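Local coordinates for protein NEDD8-conjugating enzyme UBC12 (Saccharomyces cerevisiae, PDB 3O2U) that accepts the ubiquitin-like protein Rub1 (NEDD8) from the Uba3-Ula1 E1 complex and catalyses its covalent attachment to other proteins, chiefly the cullin Cdc53, at residues I94-V99 against E123-A128; A29-L34 against Q62-E67; N83-F88 against V100-I105. One frame throughout, in Å; residues are numbered along the deposited sequence. Where two conformers were deposited one is given.

From the N terminus, contact 2 comes first: it closes the 27-residue loop between 29-34 and 62-67, laying helix 29-39 against the start of strand 65-70. Contact 3 then opens at 83-88 and pairs the neighbouring strands 82-87 and 98-101. Contact 1 begins before contact 3 has closed, in the turn ahead of strand 98-101, and ends at 123-128, so the two cross while contact 2 stands in series before both. Strand 82-87 lies between the strands of contacts 1 and 2: Leu66 O meets Leu86 N, and Lys98 N meets Asp87 O. Arg33 of the helix also reaches Pro127 O, tying contact 2 to contact 1.

Contact 1. Residues I94-V99 against E123-A128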
loop_
_atom_site.group_PDB
_atom_site.type_symbol
_atom_site.label_atom_id
_atom_site.label_comp_id
_atom_site.label_asym_id
_atom_site.label_seq_id
_atom_site.Cartn_x
_atom_site.Cartn_y
_atom_site.Cartn_z
ATOM N N ILE A 94 -8.976 -11.688 -3.747
ATOM C CA ILE A 94 -9.437 -12.364 -2.546
ATOM C C ILE A 94 -8.666 -11.793 -1.367
ATOM O O ILE A 94 -9.220 -11.571 -0.289
ATOM C CB ILE A 94 -9.250 -13.889 -2.649
ATOM C CG1 ILE A 94 -10.158 -14.462 -3.748
ATOM C CG2 ILE A 94 -9.532 -14.548 -1.322
ATOM C CD1 ILE A 94 -9.886 -15.939 -4.063
ATOM N N GLU A 95 -7.380 -11.562 -1.594
ATOM C CA GLU A 95 -6.521 -10.853 -0.651
ATOM C C GLU A 95 -6.087 -9.530 -1.265
ATOM O O GLU A 95 -5.802 -9.471 -2.462
ATOM C CB GLU A 95 -5.271 -11.674 -0.338
ATOM C CG GLU A 95 -5.560 -13.006 0.331
ATOM C CD GLU A 95 -5.247 -13.005 1.800
ATOM O OE1 GLU A 95 -4.124 -12.588 2.166
ATOM O OE2 GLU A 95 -6.121 -13.436 2.587
ATOM N N PRO A 96 -6.009 -8.476 -0.448
ATOM C CA PRO A 96 -5.495 -7.187 -0.923
ATOM C C PRO A 96 -3.976 -7.229 -1.055
ATOM O O PRO A 96 -3.353 -8.161 -0.540
ATOM C CB PRO A 96 -5.892 -6.233 0.208
ATOM C CG PRO A 96 -5.837 -7.101 1.434
ATOM C CD PRO A 96 -6.434 -8.408 0.967
ATOM N N PRO A 97 -3.375 -6.235 -1.724
ATOM C CA PRO A 97 -1.908 -6.263 -1.751
ATOM C C PRO A 97 -1.364 -6.054 -0.359
ATOM O O PRO A 97 -2.056 -5.497 0.500
ATOM C CB PRO A 97 -1.552 -5.046 -2.614
ATOM C CG PRO A 97 -2.720 -4.082 -2.373
ATOM C CD PRO A 97 -3.916 -5.022 -2.369
ATOM N N LYS A 98 -0.133 -6.499 -0.134
ATOM C CA LYS A 98 0.608 -6.092 1.055
ATOM C C LYS A 98 1.032 -4.630 0.883
ATOM O O LYS A 98 1.526 -4.261 -0.158
ATOM C CB LYS A 98 1.844 -6.975 1.220
ATOM C CG LYS A 98 2.846 -6.448 2.234
ATOM C CD LYS A 98 3.678 -7.585 2.781
ATOM C CE LYS A 98 4.649 -7.102 3.845
ATOM N NZ LYS A 98 5.710 -6.275 3.217
ATOM N N VAL A 99 0.807 -3.794 1.890
ATOM C CA VAL A 99 1.158 -2.386 1.792
ATOM C C VAL A 99 2.308 -2.117 2.764
ATOM O O VAL A 99 2.243 -2.512 3.928
ATOM C CB VAL A 99 -0.066 -1.499 2.113
ATOM C CG1 VAL A 99 0.301 -0.014 2.131
ATOM C CG2 VAL A 99 -1.192 -1.793 1.119
ATOM N N GLU A 123 -9.710 -6.396 8.242
ATOM C CA GLU A 123 -11.030 -6.795 8.724
ATOM C C GLU A 123 -12.153 -6.304 7.816
ATOM O O GLU A 123 -13.180 -6.957 7.700
ATOM C CB GLU A 123 -11.284 -6.386 10.175
ATOM C CG GLU A 123 -11.649 -4.940 10.377
ATOM C CD GLU A 123 -10.461 -4.134 10.812
ATOM O OE1 GLU A 123 -9.329 -4.530 10.458
ATOM O OE2 GLU A 123 -10.650 -3.122 11.519
ATOM N N ASP A 124 -11.952 -5.173 7.153
ATOM C CA ASP A 124 -12.998 -4.644 6.280
ATOM C C ASP A 124 -12.688 -4.832 4.798
ATOM O O ASP A 124 -13.303 -4.199 3.955
ATOM C CB ASP A 124 -13.265 -3.164 6.576
ATOM C CG ASP A 124 -13.726 -2.933 8.002
ATOM O OD1 ASP A 124 -14.526 -3.742 8.513
ATOM O OD2 ASP A 124 -13.292 -1.933 8.600
ATOM N N TRP A 125 -11.747 -5.708 4.474
ATOM C CA TRP A 125 -11.467 -5.969 3.065
ATOM C C TRP A 125 -12.604 -6.766 2.410
ATOM O O TRP A 125 -13.163 -7.672 3.014
ATOM C CB TRP A 125 -10.149 -6.718 2.901
ATOM C CG TRP A 125 -9.948 -7.150 1.501
ATOM C CD1 TRP A 125 -10.052 -8.423 1.008
ATOM C CD2 TRP A 125 -9.641 -6.311 0.392
ATOM N NE1 TRP A 125 -9.805 -8.422 -0.342
ATOM C CE2 TRP A 125 -9.549 -7.134 -0.743
ATOM C CE3 TRP A 125 -9.419 -4.936 0.249
ATOM C CZ2 TRP A 125 -9.260 -6.630 -2.005
ATOM C CZ3 TRP A 125 -9.132 -4.438 -1.009
ATOM C CH2 TRP A 125 -9.056 -5.283 -2.117
ATOM N N SER A 126 -12.954 -6.402 1.184
ATOM C CA SER A 126 -13.891 -7.172 0.366
ATOM C C SER A 126 -13.336 -7.205 -1.056
ATOM O O SER A 126 -12.717 -6.227 -1.498
ATOM C CB SER A 126 -15.271 -6.515 0.365
ATOM O OG SER A 126 -15.965 -6.765 -0.843
ATOM N N PRO A 127 -13.547 -8.326 -1.776
ATOM C CA PRO A 127 -13.038 -8.416 -3.148
ATOM C C PRO A 127 -13.766 -7.466 -4.076
ATOM O O PRO A 127 -13.364 -7.321 -5.238
ATOM C CB PRO A 127 -13.312 -9.878 -3.538
ATOM C CG PRO A 127 -13.349 -10.611 -2.253
ATOM C CD PRO A 127 -14.016 -9.636 -1.282
ATOM N N ALA A 128 -14.824 -6.829 -3.572
ATOM C CA ALA A 128 -15.544 -5.831 -4.346
ATOM C C ALA A 128 -14.935 -4.430 -4.164
ATOM O O ALA A 128 -15.357 -3.485 -4.824
ATOM C CB ALA A 128 -17.032 -5.822 -3.972
#
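Pro96 lies flat on the indole of Trp125. Its CD stands 3.5 Å from the centroid of the five-membered ring and only 7° off the ring normal, a CH-pi contact over the face, while CB sits 3.6 Å above the plane over the centre of the indole and touches Trp125 CD2 at 3.8 Å. The two side chains slide past each other in opposite directions, and with CD over the five-membered ring and CB near CD2 and CE3 the pyrrolidine spans both rings. The opposite face is approached by the chain's own continuation, with Pro127 N 3.9 Å above the plane and offset toward the rim. Near the ring plane, at the edge, Trp125 NE1 makes a weak, bent hydrogen bond of 3.2 Å to Ile94 O, with an N-H...O angle of 127°; its stronger partner is Pro93 O. Farther out, Ile94 CA meets Pro127 CG at 4.3 Å.

The indole's CG is anti to the backbone N (chi1 172°), which carries the ring across to the other segment, and Tyr92 of the preceding loop and Ile134 of helix 131-143 also pack on it. Just beyond, Ser126 OG accepts from Ala128 N at 3.0 Å in an ST turn, and Pro127 O receives a hydrogen bond from Arg33; both probably help to fix the course of the chain after the indole. An alanine in place of Trp125 would remove the platform under Pro96 and the donor to Pro93 and Ile94, and would probably loosen the two loops from each other.

The sequence Tyr92 to Pro97 is the Tyr-Pro-x-x-Pro-Pro motif of ubiquitin-conjugating enzymes. Proline C-H groups on an electron-rich ring, with one N-H shared between successive carbonyls, imply a surface junction that rests on shape and dispersion more than on polar bonding.

Contact 2. Residues A29-L34 against Q62-E67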
loop_
_atom_site.group_PDB
_atom_site.type_symbol
_atom_site.label_atom_id
_atom_site.label_comp_id
_atom_site.label_asym_id
_atom_site.label_seq_id
_atom_site.Cartn_x
_atom_site.Cartn_y
_atom_site.Cartn_z
ATOM N N ALA A 29 -6.057 -14.691 -13.349
ATOM C CA ALA A 29 -7.238 -13.940 -12.913
ATOM C C ALA A 29 -6.851 -12.718 -12.080
ATOM O O ALA A 29 -7.439 -11.643 -12.239
ATOM C CB ALA A 29 -8.188 -14.834 -12.126
ATOM N N ALA A 30 -5.877 -12.895 -11.188
ATOM C CA ALA A 30 -5.410 -11.813 -10.323
ATOM C C ALA A 30 -4.834 -10.646 -11.130
ATOM O O ALA A 30 -5.098 -9.475 -10.835
ATOM C CB ALA A 30 -4.377 -12.327 -9.315
ATOM N N ARG A 31 -4.052 -10.960 -12.156
ATOM C CA ARG A 31 -3.429 -9.903 -12.963
ATOM C C ARG A 31 -4.404 -9.178 -13.872
ATOM O O ARG A 31 -4.288 -7.966 -14.068
ATOM C CB ARG A 31 -2.216 -10.450 -13.739
ATOM C CG ARG A 31 -1.132 -10.855 -12.767
ATOM C CD ARG A 31 0.130 -11.441 -13.368
ATOM N NE ARG A 31 0.945 -11.958 -12.269
ATOM C CZ ARG A 31 2.265 -12.115 -12.299
ATOM N NH1 ARG A 31 2.953 -11.793 -13.386
ATOM N NH2 ARG A 31 2.893 -12.605 -11.236
ATOM N N ILE A 32 -5.353 -9.911 -14.445
ATOM C CA ILE A 32 -6.423 -9.291 -15.228
ATOM C C ILE A 32 -7.242 -8.321 -14.384
ATOM O O ILE A 32 -7.612 -7.249 -14.842
ATOM C CB ILE A 32 -7.401 -10.343 -15.804
ATOM C CG1 ILE A 32 -6.701 -11.192 -16.869
ATOM C CG2 ILE A 32 -8.640 -9.658 -16.389
ATOM C CD1 ILE A 32 -7.614 -12.191 -17.534
ATOM N N ARG A 33 -7.538 -8.709 -13.150
ATOM C CA ARG A 33 -8.295 -7.845 -12.241
ATOM C C ARG A 33 -7.482 -6.606 -11.820
ATOM O O ARG A 33 -8.000 -5.494 -11.783
ATOM C CB ARG A 33 -8.745 -8.646 -11.015
ATOM C CG ARG A 33 -9.292 -7.776 -9.872
ATOM C CD ARG A 33 -10.663 -7.120 -10.200
ATOM N NE ARG A 33 -10.806 -5.986 -9.285
ATOM C CZ ARG A 33 -11.377 -6.041 -8.089
ATOM N NH1 ARG A 33 -11.989 -7.154 -7.689
ATOM N NH2 ARG A 33 -11.377 -4.955 -7.314
ATOM N N LEU A 34 -6.200 -6.777 -11.528
ATOM C CA LEU A 34 -5.366 -5.617 -11.237
ATOM C C LEU A 34 -5.249 -4.669 -12.453
ATOM O O LEU A 34 -5.291 -3.447 -12.295
ATOM C CB LEU A 34 -3.982 -6.045 -10.734
ATOM C CG LEU A 34 -3.012 -4.890 -10.452
ATOM C CD1 LEU A 34 -3.601 -3.857 -9.499
ATOM C CD2 LEU A 34 -1.674 -5.414 -9.916
ATOM N N GLN A 62 7.320 -13.052 -10.641
ATOM C CA GLN A 62 7.450 -11.605 -10.521
ATOM C C GLN A 62 6.109 -10.989 -10.116
ATOM O O GLN A 62 5.294 -10.658 -10.968
ATOM C CB GLN A 62 7.924 -11.009 -11.848
ATOM C CG GLN A 62 8.457 -9.581 -11.746
ATOM C CD GLN A 62 9.933 -9.518 -11.376
ATOM O OE1 GLN A 62 10.765 -10.206 -11.974
ATOM N NE2 GLN A 62 10.264 -8.682 -10.391
ATOM N N SER A 63 5.879 -10.842 -8.816
ATOM C CA SER A 63 4.619 -10.285 -8.344
ATOM C C SER A 63 4.470 -8.833 -8.807
ATOM O O SER A 63 5.438 -8.081 -8.805
ATOM C CB SER A 63 4.545 -10.389 -6.823
ATOM O OG SER A 63 5.719 -9.841 -6.233
ATOM N N PRO A 64 3.263 -8.451 -9.260
ATOM C CA PRO A 64 3.072 -7.048 -9.631
ATOM C C PRO A 64 3.354 -6.172 -8.419
ATOM O O PRO A 64 3.084 -6.572 -7.276
ATOM C CB PRO A 64 1.587 -6.986 -10.014
ATOM C CG PRO A 64 1.238 -8.415 -10.413
ATOM C CD PRO A 64 2.043 -9.255 -9.467
ATOM N N LYS A 65 3.885 -4.986 -8.659
ATOM C CA LYS A 65 4.232 -4.092 -7.561
ATOM C C LYS A 65 4.063 -2.644 -8.003
ATOM O O LYS A 65 4.457 -2.271 -9.121
ATOM C CB LYS A 65 5.661 -4.363 -7.087
ATOM C CG LYS A 65 6.099 -3.514 -5.904
ATOM C CD LYS A 65 7.601 -3.659 -5.676
ATOM C CE LYS A 65 7.949 -5.091 -5.293
ATOM N NZ LYS A 65 8.022 -5.182 -3.815
ATOM N N LEU A 66 3.423 -1.847 -7.151
ATOM C CA LEU A 66 3.167 -0.438 -7.457
ATOM C C LEU A 66 3.786 0.407 -6.360
ATOM O O LEU A 66 3.870 -0.032 -5.212
ATOM C CB LEU A 66 1.657 -0.150 -7.488
ATOM C CG LEU A 66 0.762 -1.138 -8.239
ATOM C CD1 LEU A 66 -0.717 -0.788 -8.035
ATOM C CD2 LEU A 66 1.106 -1.185 -9.723
ATOM N N GLU A 67 4.206 1.613 -6.718
ATOM C CA GLU A 67 4.598 2.605 -5.724
ATOM C C GLU A 67 3.531 3.688 -5.703
ATOM O O GLU A 67 3.194 4.251 -6.741
ATOM C CB GLU A 67 5.937 3.249 -6.071
ATOM C CG GLU A 67 6.377 4.289 -5.032
ATOM C CD GLU A 67 7.577 5.093 -5.472
ATOM O OE1 GLU A 67 7.782 5.245 -6.699
ATOM O OE2 GLU A 67 8.309 5.585 -4.586
#
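The first turns of helix 29-39 run past the loop leading into strand 65-70, nearest where the CA atoms of Arg31 and Pro64 are 7.8 Å apart. Arg31 leaves the helix with CG beside its backbone N, anti to the carbonyl carbon (chi1 -66°), and stays extended from CG to NE, so that its chain crosses the Pro64 ring at about a right angle. Pro64 CD lies 3.6 Å above one face of the guanidinium plane, offset toward the rim, and Arg31 NH2 comes to 3.1 Å from Gln62 O. The charge itself is met elsewhere: NE forms a salt bridge with Glu90, and NH1 donates to the carbonyls of Ser57 and Asp59, which hold the flat group over the proline. One turn along, Leu34 has CG anti to its backbone N and drives CD2 against Pro64 CB at 3.6 Å. Its other branch, CD1, reaches Leu66 CD1 more loosely, at 4.5 Å.

Pro64 thus fills the angle between the arginine and leucine of the helix. Behind it the backbone is stitched into the sheet, Leu66 to Leu86 of strand 82-87 and Lys65 to Ile52 and Thr53, so the contact seats helix 29-39 beside the antiparallel sheet.

Contact 3. Residues N83-F88 against V100-I105; sequences NFNLDF and VCLKKI
Asn83 ND2 is the best-held polar atom of the contact, gripped by two hydrogen bonds: one to Glu67 on the neighbouring strand and one of 3.1 Å to a water that also takes a weak bond from Lys103 NZ. The same amide accepts through OD1, 2.8 Å from Lys103 NZ, though the ammonium stands above the carbonyl plane, 39° out of it. Both side chains bend to meet. Asn83 CG takes the crowded position between backbone N and carbonyl carbon (chi1 58°), and Lys103 bends at chi2 and chi4 to curl its amine back. Nearby carboxylate and ammonium groups would probably polarise the amide. Leu102 crosses both asparagines at about a right angle, its CD1 lying against Asn83 ND2 and Asn85 CG.

Beneath these side chains runs the backbone ladder. Asn85 and Val100 form a hydrogen-bonded antiparallel pair, with Asn85 N to Val100 O at 2.9 Å and Val100 N to Asn85 O at 3.0 Å, each donor in the carbonyl plane. Phe84 and Cys101 follow as the non-hydrogen-bonded pair, and beyond them Leu102 N binds Asn83 O at 2.9 Å in a nearly straight bond. On the face that carries Phe84 and Cys101, Phe84 CE1 packs on Cys101 CB at 3.6 Å, and Cys101 SG approaches the ring obliquely, 4.5 Å from its centroid and 32° off the normal. Phe142 of helix 131-143 and Val116 also pack against this ring.

Strands 82-87 and 98-101 form the last hairpin of the four-stranded antiparallel meander of the ubiquitin-conjugating fold, and the side chain of Phe84 lies about 10 Å from that of Cys117, the predicted thioester cysteine.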
loop_
_atom_site.group_PDB
_atom_site.type_symbol
_atom_site.label_atom_id
_atom_site.label_comp_id
_atom_site.label_asym_id
_atom_site.label_seq_id
_atom_site.Cartn_x
_atom_site.Cartn_y
_atom_site.Cartn_z
ATOM N N ASN A 83 5.636 7.782 0.478
ATOM C CA ASN A 83 5.470 6.752 -0.536
ATOM C C ASN A 83 5.266 5.368 0.068
ATOM O O ASN A 83 5.760 5.071 1.161
ATOM C CB ASN A 83 6.598 6.777 -1.594
ATOM C CG ASN A 83 7.990 6.599 -0.994
ATOM O OD1 ASN A 83 8.230 6.909 0.170
ATOM N ND2 ASN A 83 8.921 6.105 -1.810
ATOM N N PHE A 84 4.515 4.536 -0.652
ATOM C CA PHE A 84 4.163 3.186 -0.213
ATOM C C PHE A 84 4.427 2.231 -1.371
ATOM O O PHE A 84 4.239 2.584 -2.535
ATOM C CB PHE A 84 2.666 3.067 0.120
ATOM C CG PHE A 84 2.210 3.955 1.241
ATOM C CD1 PHE A 84 2.118 3.471 2.544
ATOM C CD2 PHE A 84 1.871 5.280 0.996
ATOM C CE1 PHE A 84 1.676 4.305 3.592
ATOM C CE2 PHE A 84 1.429 6.114 2.036
ATOM C CZ PHE A 84 1.335 5.629 3.326
ATOM N N ASN A 85 4.837 1.016 -1.046
ATOM C CA ASN A 85 4.886 -0.044 -2.040
ATOM C C ASN A 85 3.664 -0.917 -1.823
ATOM O O ASN A 85 3.314 -1.225 -0.680
ATOM C CB ASN A 85 6.152 -0.884 -1.887
ATOM C CG ASN A 85 7.243 -0.502 -2.879
ATOM O OD1 ASN A 85 7.031 0.306 -3.782
ATOM N ND2 ASN A 85 8.419 -1.083 -2.706
ATOM N N LEU A 86 2.999 -1.288 -2.908
ATOM C CA LEU A 86 1.888 -2.237 -2.842
ATOM C C LEU A 86 2.278 -3.498 -3.616
ATOM O O LEU A 86 2.524 -3.422 -4.829
ATOM C CB LEU A 86 0.620 -1.627 -3.453
ATOM C CG LEU A 86 -0.190 -0.613 -2.625
ATOM C CD1 LEU A 86 0.636 0.607 -2.260
ATOM C CD2 LEU A 86 -1.400 -0.196 -3.411
ATOM N N ASP A 87 2.336 -4.638 -2.927
ATOM C CA ASP A 87 2.785 -5.909 -3.508
ATOM C C ASP A 87 1.615 -6.895 -3.619
ATOM O O ASP A 87 1.034 -7.283 -2.598
ATOM C CB ASP A 87 3.872 -6.540 -2.630
ATOM C CG ASP A 87 5.048 -5.609 -2.369
ATOM O OD1 ASP A 87 5.314 -4.720 -3.190
ATOM O OD2 ASP A 87 5.723 -5.772 -1.329
ATOM N N PHE A 88 1.294 -7.312 -4.836
ATOM C CA PHE A 88 0.136 -8.164 -5.097
ATOM C C PHE A 88 0.571 -9.610 -5.267
ATOM O O PHE A 88 1.563 -9.878 -5.928
ATOM C CB PHE A 88 -0.563 -7.705 -6.373
ATOM C CG PHE A 88 -1.126 -6.327 -6.280
ATOM C CD1 PHE A 88 -2.483 -6.134 -6.096
ATOM C CD2 PHE A 88 -0.297 -5.221 -6.334
ATOM C CE1 PHE A 88 -2.999 -4.864 -5.979
ATOM C CE2 PHE A 88 -0.804 -3.946 -6.223
ATOM C CZ PHE A 88 -2.161 -3.765 -6.050
ATOM N N VAL A 100 3.364 -1.483 2.270
ATOM C CA VAL A 100 4.518 -1.133 3.097
ATOM C C VAL A 100 4.837 0.344 2.931
ATOM O O VAL A 100 5.053 0.807 1.810
ATOM C CB VAL A 100 5.773 -1.937 2.668
ATOM C CG1 VAL A 100 6.963 -1.564 3.525
ATOM C CG2 VAL A 100 5.508 -3.429 2.763
ATOM N N CYS A 101 4.869 1.087 4.030
ATOM C CA CYS A 101 5.272 2.500 3.972
ATOM C C CYS A 101 6.796 2.586 3.914
ATOM O O CYS A 101 7.488 1.941 4.698
ATOM C CB CYS A 101 4.733 3.287 5.178
ATOM S SG CYS A 101 5.195 5.061 5.149
ATOM N N LEU A 102 7.311 3.377 2.976
ATOM C CA LEU A 102 8.723 3.375 2.647
ATOM C C LEU A 102 9.474 4.507 3.326
ATOM O O LEU A 102 10.653 4.706 3.065
ATOM C CB LEU A 102 8.913 3.488 1.130
ATOM C CG LEU A 102 8.171 2.443 0.304
ATOM C CD1 LEU A 102 8.524 2.614 -1.162
ATOM C CD2 LEU A 102 8.523 1.039 0.797
ATOM N N LYS A 103 8.779 5.259 4.180
ATOM C CA LYS A 103 9.397 6.352 4.917
ATOM C C LYS A 103 9.139 6.203 6.414
ATOM O O LYS A 103 8.061 5.777 6.820
ATOM C CB LYS A 103 8.836 7.702 4.439
ATOM C CG LYS A 103 9.243 8.089 3.013
ATOM C CD LYS A 103 10.753 8.269 2.899
ATOM C CE LYS A 103 11.166 8.949 1.572
ATOM N NZ LYS A 103 10.702 8.213 0.362
ATOM N N LYS A 104 10.129 6.554 7.229
ATOM C CA LYS A 104 9.913 6.666 8.662
ATOM C C LYS A 104 9.124 7.941 8.909
ATOM O O LYS A 104 9.646 9.062 8.750
ATOM C CB LYS A 104 11.248 6.733 9.405
ATOM C CG LYS A 104 12.192 5.579 9.084
ATOM C CD LYS A 104 13.321 5.511 10.110
ATOM C CE LYS A 104 14.452 4.599 9.639
ATOM N NZ LYS A 104 15.781 5.038 10.195
ATOM N N ILE A 105 7.858 7.788 9.270
ATOM C CA ILE A 105 7.032 8.968 9.514
ATOM C C ILE A 105 6.314 8.910 10.865
ATOM O O ILE A 105 6.045 7.833 11.401
ATOM C CB ILE A 105 6.034 9.250 8.360
ATOM C CG1 ILE A 105 4.930 8.210 8.327
ATOM C CG2 ILE A 105 6.749 9.301 6.989
ATOM C CD1 ILE A 105 3.650 8.770 7.758
HETATM O O HOH W 1 11.821 5.351 -1.127
#